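Local coordinates for histidine acid phosphatase (Bifidobacterium longum subsp. infantis, PDB 6RXD), which probably removes phosphate groups by hydrolysis from phytate, other inositol polyphosphates and 2,3-bisphosphoglycerate, as a multiple inositol polyphosphate phosphatase of the histidine acid phosphatase family, at residues Y109-R114 and P441-V446; K13-A18 and A315-N320; D21-S26 and N473-P478. All blocks are in the same frame, centred on the assembly; numbering follows the deposited sequence.

Contact 1: residues Y109-R114 and P441-V446; sequences YGIGER and PMAANV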
loop_
_atom_site.group_PDB
_atom_site.type_symbol
_atom_site.label_atom_id
_atom_site.label_comp_id
_atom_site.label_asym_id
_atom_site.label_seq_id
_atom_site.Cartn_x
_atom_site.Cartn_y
_atom_site.Cartn_z
ATOM N N TYR A 109 -1.307 -14.384 -3.633
ATOM C CA TYR A 109 -1.432 -15.838 -3.643
ATOM C C TYR A 109 -0.712 -16.428 -2.425
ATOM O O TYR A 109 -1.255 -17.280 -1.720
ATOM C CB TYR A 109 -0.853 -16.379 -4.948
ATOM C CG TYR A 109 -1.064 -17.867 -5.151
ATOM C CD1 TYR A 109 -2.126 -18.337 -5.917
ATOM C CD2 TYR A 109 -0.196 -18.795 -4.585
ATOM C CE1 TYR A 109 -2.320 -19.688 -6.111
ATOM C CE2 TYR A 109 -0.385 -20.153 -4.770
ATOM C CZ TYR A 109 -1.451 -20.589 -5.533
ATOM O OH TYR A 109 -1.640 -21.940 -5.728
ATOM N N GLY A 110 0.500 -15.948 -2.157
ATOM C CA GLY A 110 1.275 -16.461 -1.038
ATOM C C GLY A 110 0.680 -16.084 0.303
ATOM O O GLY A 110 0.636 -16.893 1.229
ATOM N N ILE A 111 0.217 -14.847 0.418
ATOM C CA ILE A 111 -0.413 -14.404 1.659
ATOM C C ILE A 111 -1.641 -15.278 1.960
ATOM O O ILE A 111 -1.852 -15.688 3.108
ATOM C CB ILE A 111 -0.792 -12.911 1.610
ATOM C CG1 ILE A 111 0.470 -12.046 1.492
ATOM C CG2 ILE A 111 -1.552 -12.515 2.886
ATOM C CD1 ILE A 111 0.186 -10.562 1.164
ATOM N N GLY A 112 -2.426 -15.579 0.926
ATOM C CA GLY A 112 -3.591 -16.451 1.059
ATOM C C GLY A 112 -3.257 -17.884 1.443
ATOM O O GLY A 112 -3.912 -18.457 2.324
ATOM N N GLU A 113 -2.258 -18.470 0.782
ATOM C CA GLU A 113 -1.765 -19.800 1.160
ATOM C C GLU A 113 -1.413 -19.841 2.639
ATOM O O GLU A 113 -1.817 -20.751 3.366
ATOM C CB GLU A 113 -0.474 -20.154 0.420
ATOM C CG GLU A 113 -0.529 -20.357 -1.061
ATOM C CD GLU A 113 0.814 -20.857 -1.580
ATOM O OE1 GLU A 113 1.833 -20.158 -1.381
ATOM O OE2 GLU A 113 0.854 -21.964 -2.156
ATOM N N ARG A 114 -0.623 -18.864 3.082
ATOM C CA ARG A 114 -0.135 -18.868 4.456
ATOM C C ARG A 114 -1.217 -18.501 5.473
ATOM O O ARG A 114 -1.128 -18.878 6.642
ATOM C CB ARG A 114 1.088 -17.947 4.596
ATOM C CG ARG A 114 2.264 -18.389 3.731
ATOM C CD ARG A 114 3.506 -17.539 3.969
ATOM N NE ARG A 114 3.298 -16.147 3.559
ATOM C CZ ARG A 114 3.529 -15.686 2.331
ATOM N NH1 ARG A 114 3.980 -16.494 1.379
ATOM N NH2 ARG A 114 3.307 -14.414 2.046
ATOM N N PRO A 441 4.391 -1.265 2.243
ATOM C CA PRO A 441 4.908 -1.851 1.006
ATOM C C PRO A 441 3.745 -2.353 0.174
ATOM O O PRO A 441 2.594 -2.353 0.625
ATOM C CB PRO A 441 5.711 -3.046 1.506
ATOM C CG PRO A 441 5.098 -3.392 2.870
ATOM C CD PRO A 441 4.801 -2.036 3.432
ATOM N N MET A 442 4.031 -2.781 -1.047
ATOM C CA MET A 442 3.006 -3.466 -1.803
ATOM C C MET A 442 2.528 -4.683 -1.011
ATOM O O MET A 442 3.331 -5.367 -0.347
ATOM C CB MET A 442 3.544 -3.853 -3.182
ATOM C CG MET A 442 3.814 -2.644 -4.067
ATOM S SD MET A 442 2.282 -1.797 -4.548
ATOM C CE MET A 442 2.959 -0.234 -5.127
ATOM N N ALA A 443 1.220 -4.934 -1.069
ATOM C CA ALA A 443 0.556 -6.018 -0.329
ATOM C C ALA A 443 0.705 -5.930 1.189
ATOM O O ALA A 443 0.544 -6.921 1.890
ATOM C CB ALA A 443 1.010 -7.416 -0.843
ATOM N N ALA A 444 0.992 -4.741 1.703
ATOM C CA ALA A 444 1.065 -4.552 3.151
ATOM C C ALA A 444 -0.204 -5.080 3.792
ATOM O O ALA A 444 -1.286 -4.884 3.267
ATOM C CB ALA A 444 1.237 -3.059 3.493
ATOM N N ASN A 445 -0.075 -5.733 4.940
ATOM C CA ASN A 445 -1.259 -6.284 5.565
ATOM C C ASN A 445 -1.163 -6.390 7.077
ATOM O O ASN A 445 -0.079 -6.554 7.646
ATOM C CB ASN A 445 -1.627 -7.642 4.941
ATOM C CG ASN A 445 -0.559 -8.701 5.147
ATOM O OD1 ASN A 445 -0.632 -9.509 6.077
ATOM N ND2 ASN A 445 0.442 -8.695 4.287
ATOM N N VAL A 446 -2.320 -6.291 7.716
ATOM C CA VAL A 446 -2.426 -6.521 9.142
ATOM C C VAL A 446 -3.364 -7.702 9.311
ATOM O O VAL A 446 -4.413 -7.750 8.676
ATOM C CB VAL A 446 -3.013 -5.286 9.854
ATOM C CG1 VAL A 446 -3.368 -5.617 11.308
ATOM C CG2 VAL A 446 -2.018 -4.101 9.780
#
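The carboxamide of N445 holds A443 O almost in its plane and meets I111 out of it. A443 O lies 5° from the amide plane, while I111 CD1 stands well out of that plane and past the ND2 end, touching ND2 at 3.6 Å. Another flat group, the guanidinium of R114, has G110 O over the centre of one face; R114 NE forms a salt bridge with E474.

The setting is a type II beta turn, P441 to A444, that leads into strand 445-453 of the main sheet, with helix 102-118 packed against it. A443, third in the turn, takes positive phi (60°) and offers its CB to the helix. I111 is the helix residue that reaches across. Its CG1 is anti to the carbonyl carbon (chi1 -64°) and the chain beyond it is extended, which brings CD1 up against both the amide nitrogen and the turn. The side chains of I111 and N445 slide past one another in opposite directions. I111 brings only a methyl, and the meeting is van der Waals, in a buried place. N445 ND2 is gripped by two acceptors, A443 O and Y16 OH, which should fix the rotation of the amide. The first of these bonds, ND2 to A443 O, is 3.0 Å long and nearly straight at the hydrogen, and I111 CD1 rests beside it, 3.7 Å from A443 O and 3.8 Å from A443 CB.

Contact 2: residues K13-A18 and A315-N320; sequences KQPYVA and AADMHN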
loop_
_atom_site.group_PDB
_atom_site.type_symbol
_atom_site.label_atom_id
_atom_site.label_comp_id
_atom_site.label_asym_id
_atom_site.label_seq_id
_atom_site.Cartn_x
_atom_site.Cartn_y
_atom_site.Cartn_z
ATOM N N LYS A 13 6.641 1.658 -3.023
ATOM C CA LYS A 13 6.639 0.666 -4.103
ATOM C C LYS A 13 7.457 -0.557 -3.715
ATOM O O LYS A 13 7.623 -1.466 -4.511
ATOM C CB LYS A 13 7.207 1.258 -5.403
ATOM C CG LYS A 13 6.183 1.837 -6.362
ATOM C CD LYS A 13 5.309 2.890 -5.737
ATOM C CE LYS A 13 4.446 3.555 -6.815
ATOM N NZ LYS A 13 3.255 4.225 -6.252
ATOM N N GLN A 14 7.967 -0.591 -2.489
ATOM C CA GLN A 14 8.708 -1.755 -2.017
ATOM C C GLN A 14 7.924 -3.055 -2.257
ATOM O O GLN A 14 6.783 -3.202 -1.798
ATOM C CB GLN A 14 8.971 -1.600 -0.514
ATOM C CG GLN A 14 9.498 -2.854 0.166
ATOM C CD GLN A 14 10.850 -3.259 -0.344
ATOM O OE1 GLN A 14 11.778 -2.437 -0.397
ATOM N NE2 GLN A 14 10.991 -4.532 -0.719
ATOM N N PRO A 15 8.521 -4.009 -2.990
ATOM C CA PRO A 15 7.781 -5.270 -3.117
ATOM C C PRO A 15 7.626 -5.994 -1.771
ATOM O O PRO A 15 8.529 -5.967 -0.921
ATOM C CB PRO A 15 8.663 -6.089 -4.064
ATOM C CG PRO A 15 9.363 -5.030 -4.907
ATOM C CD PRO A 15 9.673 -3.944 -3.907
ATOM N N TYR A 16 6.475 -6.626 -1.573
ATOM C CA TYR A 16 6.229 -7.363 -0.340
ATOM C C TYR A 16 7.329 -8.368 -0.071
ATOM O O TYR A 16 7.768 -9.081 -0.981
ATOM C CB TYR A 16 4.907 -8.114 -0.446
ATOM C CG TYR A 16 4.433 -8.683 0.865
ATOM C CD1 TYR A 16 4.033 -7.845 1.889
ATOM C CD2 TYR A 16 4.370 -10.056 1.070
ATOM C CE1 TYR A 16 3.576 -8.359 3.104
ATOM C CE2 TYR A 16 3.914 -10.582 2.266
ATOM C CZ TYR A 16 3.519 -9.730 3.279
ATOM O OH TYR A 16 3.068 -10.263 4.470
ATOM N N VAL A 17 7.769 -8.423 1.183
ATOM C CA VAL A 17 8.761 -9.405 1.603
ATOM C C VAL A 17 8.040 -10.523 2.348
ATOM O O VAL A 17 7.628 -10.347 3.488
ATOM C CB VAL A 17 9.831 -8.773 2.495
ATOM C CG1 VAL A 17 10.861 -9.826 2.902
ATOM C CG2 VAL A 17 10.510 -7.624 1.766
ATOM N N ALA A 18 7.870 -11.663 1.687
ATOM C CA ALA A 18 7.170 -12.800 2.294
ATOM C C ALA A 18 8.009 -13.382 3.429
ATOM O O ALA A 18 9.240 -13.330 3.384
ATOM C CB ALA A 18 6.879 -13.862 1.251
ATOM N N ALA A 315 9.701 -0.498 -11.825
ATOM C CA ALA A 315 10.434 -1.613 -12.432
ATOM C C ALA A 315 10.596 -2.751 -11.439
ATOM O O ALA A 315 10.506 -3.920 -11.814
ATOM C CB ALA A 315 11.787 -1.162 -12.922
ATOM N N ALA A 316 10.833 -2.421 -10.171
ATOM C CA ALA A 316 10.954 -3.460 -9.144
ATOM C C ALA A 316 9.646 -4.229 -8.995
ATOM O O ALA A 316 9.646 -5.438 -8.744
ATOM C CB ALA A 316 11.363 -2.853 -7.810
ATOM N N ASP A 317 8.531 -3.516 -9.119
ATOM C CA ASP A 317 7.204 -4.121 -9.001
ATOM C C ASP A 317 6.883 -4.936 -10.233
ATOM O O ASP A 317 6.034 -5.830 -10.187
ATOM C CB ASP A 317 6.148 -3.025 -8.821
ATOM C CG ASP A 317 6.271 -2.321 -7.492
ATOM O OD1 ASP A 317 5.490 -1.380 -7.251
ATOM O OD2 ASP A 317 7.139 -2.729 -6.683
ATOM N N MET A 318 7.567 -4.628 -11.334
ATOM C CA MET A 318 7.349 -5.325 -12.600
ATOM C C MET A 318 8.443 -6.347 -12.874
ATOM O O MET A 318 8.753 -6.659 -14.031
ATOM C CB MET A 318 7.248 -4.335 -13.766
ATOM C CG MET A 318 6.149 -3.298 -13.561
ATOM S SD MET A 318 5.814 -2.351 -15.064
ATOM C CE MET A 318 4.970 -3.586 -16.058
ATOM N N HIS A 319 9.031 -6.865 -11.804
ATOM C CA HIS A 319 10.096 -7.853 -11.927
ATOM C C HIS A 319 9.719 -9.022 -12.833
ATOM O O HIS A 319 10.532 -9.474 -13.644
ATOM C CB HIS A 319 10.476 -8.362 -10.534
ATOM C CG HIS A 319 11.578 -9.371 -10.545
ATOM N ND1 HIS A 319 11.344 -10.723 -10.673
ATOM C CD2 HIS A 319 12.921 -9.226 -10.454
ATOM C CE1 HIS A 319 12.497 -11.369 -10.658
ATOM N NE2 HIS A 319 13.469 -10.483 -10.527
ATOM N N ASN A 320 8.493 -9.524 -12.704
ATOM C CA ASN A 320 8.106 -10.701 -13.486
ATOM C C ASN A 320 7.992 -10.402 -14.973
ATOM O O ASN A 320 8.086 -11.300 -15.797
ATOM C CB ASN A 320 6.791 -11.309 -12.983
ATOM C CG ASN A 320 6.909 -11.881 -11.588
ATOM O OD1 ASN A 320 7.757 -11.465 -10.803
ATOM N ND2 ASN A 320 6.056 -12.853 -11.275
#
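P15 and D317 bring the two backbones to within 6.0 Å, CA to CA, where a largely extended run, close to polyproline II from Q14 to Y16, passes the C-terminal part of helix 301-317. The carboxyl group of D317 does most of the touching. With CG anti to the carbonyl carbon (chi1 -68°), it reaches the passing chain, and OD2 lies 2.6 Å from K13 O. D317 OD1 lies against the K13 side chain, 3.4 Å from K13 CG, the two side chains crossing at about a right angle. K13 then bends at chi2 and carries its NZ off to 6.1 Å from D317 OD1, too far for a salt bridge. On the other flank the P15 ring leans in with CG, 3.7 Å from D317 OD2 and 4.1 Å from A316 CB. Just beyond, Q14 NE2 binds P15 O on a lone pair (2.9 Å), which folds the Q14 side chain back along the run. Replacing D317 by an alanine would probably leave K13 O without its close oxygen neighbour and open a gap beside P15 CG. T101 and Q103 take up the backbone oxygens of D317 and A316. What results is an N-terminal arm laid over the C-terminal end of a helix in a branch 2 histidine phosphatase fold.

Contact 3: residues D21-S26 and N473-P478; sequences DATASS and NENEVP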
loop_
_atom_site.group_PDB
_atom_site.type_symbol
_atom_site.label_atom_id
_atom_site.label_comp_id
_atom_site.label_asym_id
_atom_site.label_seq_id
_atom_site.Cartn_x
_atom_site.Cartn_y
_atom_site.Cartn_z
ATOM N N ASP A 21 10.715 -19.458 5.950
ATOM C CA ASP A 21 10.184 -20.637 6.634
ATOM C C ASP A 21 10.359 -20.594 8.155
ATOM O O ASP A 21 9.512 -21.087 8.894
ATOM C CB ASP A 21 10.804 -21.912 6.055
ATOM C CG ASP A 21 10.238 -22.266 4.697
ATOM O OD1 ASP A 21 10.380 -23.438 4.282
ATOM O OD2 ASP A 21 9.644 -21.376 4.049
ATOM N N ALA A 22 11.456 -20.001 8.614
ATOM C CA ALA A 22 11.711 -19.865 10.045
ATOM C C ALA A 22 10.650 -18.990 10.709
ATOM O O ALA A 22 10.086 -19.349 11.746
ATOM C CB ALA A 22 13.083 -19.279 10.274
ATOM N N THR A 23 10.388 -17.836 10.107
ATOM C CA THR A 23 9.379 -16.915 10.626
ATOM C C THR A 23 7.992 -17.553 10.654
ATOM O O THR A 23 7.300 -17.525 11.678
ATOM C CB THR A 23 9.335 -15.617 9.801
ATOM O OG1 THR A 23 10.577 -14.914 9.955
ATOM C CG2 THR A 23 8.190 -14.724 10.269
ATOM N N ALA A 24 7.594 -18.153 9.538
ATOM C CA ALA A 24 6.247 -18.701 9.410
ATOM C C ALA A 24 6.008 -19.904 10.322
ATOM O O ALA A 24 4.862 -20.209 10.667
ATOM C CB ALA A 24 5.961 -19.059 7.958
ATOM N N SER A 25 7.089 -20.587 10.704
ATOM C CA SER A 25 7.006 -21.753 11.581
ATOM C C SER A 25 7.146 -21.405 13.062
ATOM O O SER A 25 7.018 -22.283 13.917
ATOM C CB SER A 25 8.087 -22.770 11.213
ATOM O OG SER A 25 9.378 -22.226 11.440
ATOM N N SER A 26 7.407 -20.136 13.372
ATOM C CA SER A 26 7.712 -19.758 14.748
ATOM C C SER A 26 6.749 -18.750 15.375
ATOM O O SER A 26 7.082 -18.124 16.380
ATOM C CB SER A 26 9.145 -19.229 14.849
ATOM O OG SER A 26 9.276 -17.998 14.161
ATOM N N ASN A 473 2.571 -7.301 8.194
ATOM C CA ASN A 473 3.384 -7.808 7.095
ATOM C C ASN A 473 3.981 -9.178 7.430
ATOM O O ASN A 473 5.128 -9.495 7.086
ATOM C CB ASN A 473 4.440 -6.764 6.699
ATOM C CG ASN A 473 3.813 -5.425 6.329
ATOM O OD1 ASN A 473 2.705 -5.390 5.805
ATOM N ND2 ASN A 473 4.515 -4.321 6.597
ATOM N N GLU A 474 3.154 -9.979 8.103
ATOM C CA GLU A 474 3.462 -11.347 8.510
ATOM C C GLU A 474 4.588 -11.489 9.531
ATOM O O GLU A 474 5.099 -12.587 9.753
ATOM C CB GLU A 474 3.625 -12.269 7.298
ATOM C CG GLU A 474 2.261 -12.684 6.722
ATOM C CD GLU A 474 2.371 -13.483 5.443
ATOM O OE1 GLU A 474 2.763 -12.889 4.418
ATOM O OE2 GLU A 474 2.057 -14.700 5.457
ATOM N N ASN A 475 4.952 -10.385 10.179
ATOM C CA ASN A 475 5.803 -10.449 11.361
ATOM C C ASN A 475 4.924 -10.332 12.592
ATOM O O ASN A 475 4.071 -9.450 12.659
ATOM C CB ASN A 475 6.816 -9.303 11.359
ATOM C CG ASN A 475 7.767 -9.370 10.187
ATOM O OD1 ASN A 475 8.419 -10.397 9.962
ATOM N ND2 ASN A 475 7.840 -8.286 9.418
ATOM N N GLU A 476 5.117 -11.219 13.561
ATOM C CA GLU A 476 4.368 -11.115 14.814
ATOM C C GLU A 476 4.881 -9.925 15.598
ATOM O O GLU A 476 6.092 -9.785 15.831
ATOM C CB GLU A 476 4.496 -12.406 15.634
ATOM C CG GLU A 476 3.650 -12.420 16.915
ATOM C CD GLU A 476 3.565 -13.809 17.523
ATOM O OE1 GLU A 476 4.398 -14.658 17.143
ATOM O OE2 GLU A 476 2.664 -14.060 18.357
ATOM N N VAL A 477 3.960 -9.050 15.998
ATOM C CA VAL A 477 4.325 -7.837 16.712
ATOM C C VAL A 477 3.418 -7.658 17.916
ATOM O O VAL A 477 2.282 -8.133 17.921
ATOM C CB VAL A 477 4.227 -6.583 15.802
ATOM C CG1 VAL A 477 5.273 -6.637 14.694
ATOM C CG2 VAL A 477 2.817 -6.437 15.226
ATOM N N PRO A 478 3.925 -6.977 18.948
ATOM C CA PRO A 478 3.052 -6.570 20.048
ATOM C C PRO A 478 2.077 -5.516 19.562
ATOM O O PRO A 478 2.330 -4.841 18.560
ATOM C CB PRO A 478 4.022 -5.947 21.058
ATOM C CG PRO A 478 5.219 -5.519 20.242
ATOM C CD PRO A 478 5.326 -6.557 19.146
HETATM O O HOH W 1 7.164 -14.783 16.660
#
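A beta hairpin, strands 467-472 and 475-477, turns through N473 and E474, both with positive phi as in a type I' turn, and the short helix 21-24 rests against the turn from outside. T23 makes the main touch. With OG1 anti to the carbonyl carbon (chi1 -65°), T23 CG2 falls anti to the backbone N, faces the turn and meets E474 O at 3.8 Å; N475 OD1 lies a little farther from the same methyl, at 4.3 Å. E474 O accepts a hydrogen bond from Y27 OH, so the methyl packs beside an oxygen whose polar need is met. Farther along, the two segments are bridged by water: one molecule donates to E476 OE1 at 2.8 Å and, weakly, to S26 O at 3.4 Å. E476 OE2 takes hydrogen bonds from S28 OG and T491 OG1 and a salt bridge from R469. In this solvent-facing place the contact is thin. The helix is tied down at its start by N20 OD1, which accepts from T23 N. E474 turns its side chain inward to Y16 OH, on the side of helix 102-118, while V477 pairs with M470 and joins strand 475-477 to the margin of the main sheet.

Along the chain the six segments come in the order 13-18, 21-26, 109-114, 315-320, 441-446, 473-478. Contact 1 is therefore nested inside the loop closed by contact 3, whereas contact 2 crosses both. In space contact 1 sits in the middle, its centre about 13 Å from that of contact 2 and 12 Å from that of contact 3, the outer two being about 20 Å apart. Contacts 1 and 3 reach the same mixed sheet through strands 445-453 and 475-477. The N-terminal arm runs past all of them: Q14 makes a backbone bond to M442, and Y16 is a residue shared by all three neighbourhoods, so early residues bind the turns and strand near the C-terminal end of the chain, while contact 2 sets the same arm on the end of helix 301-317.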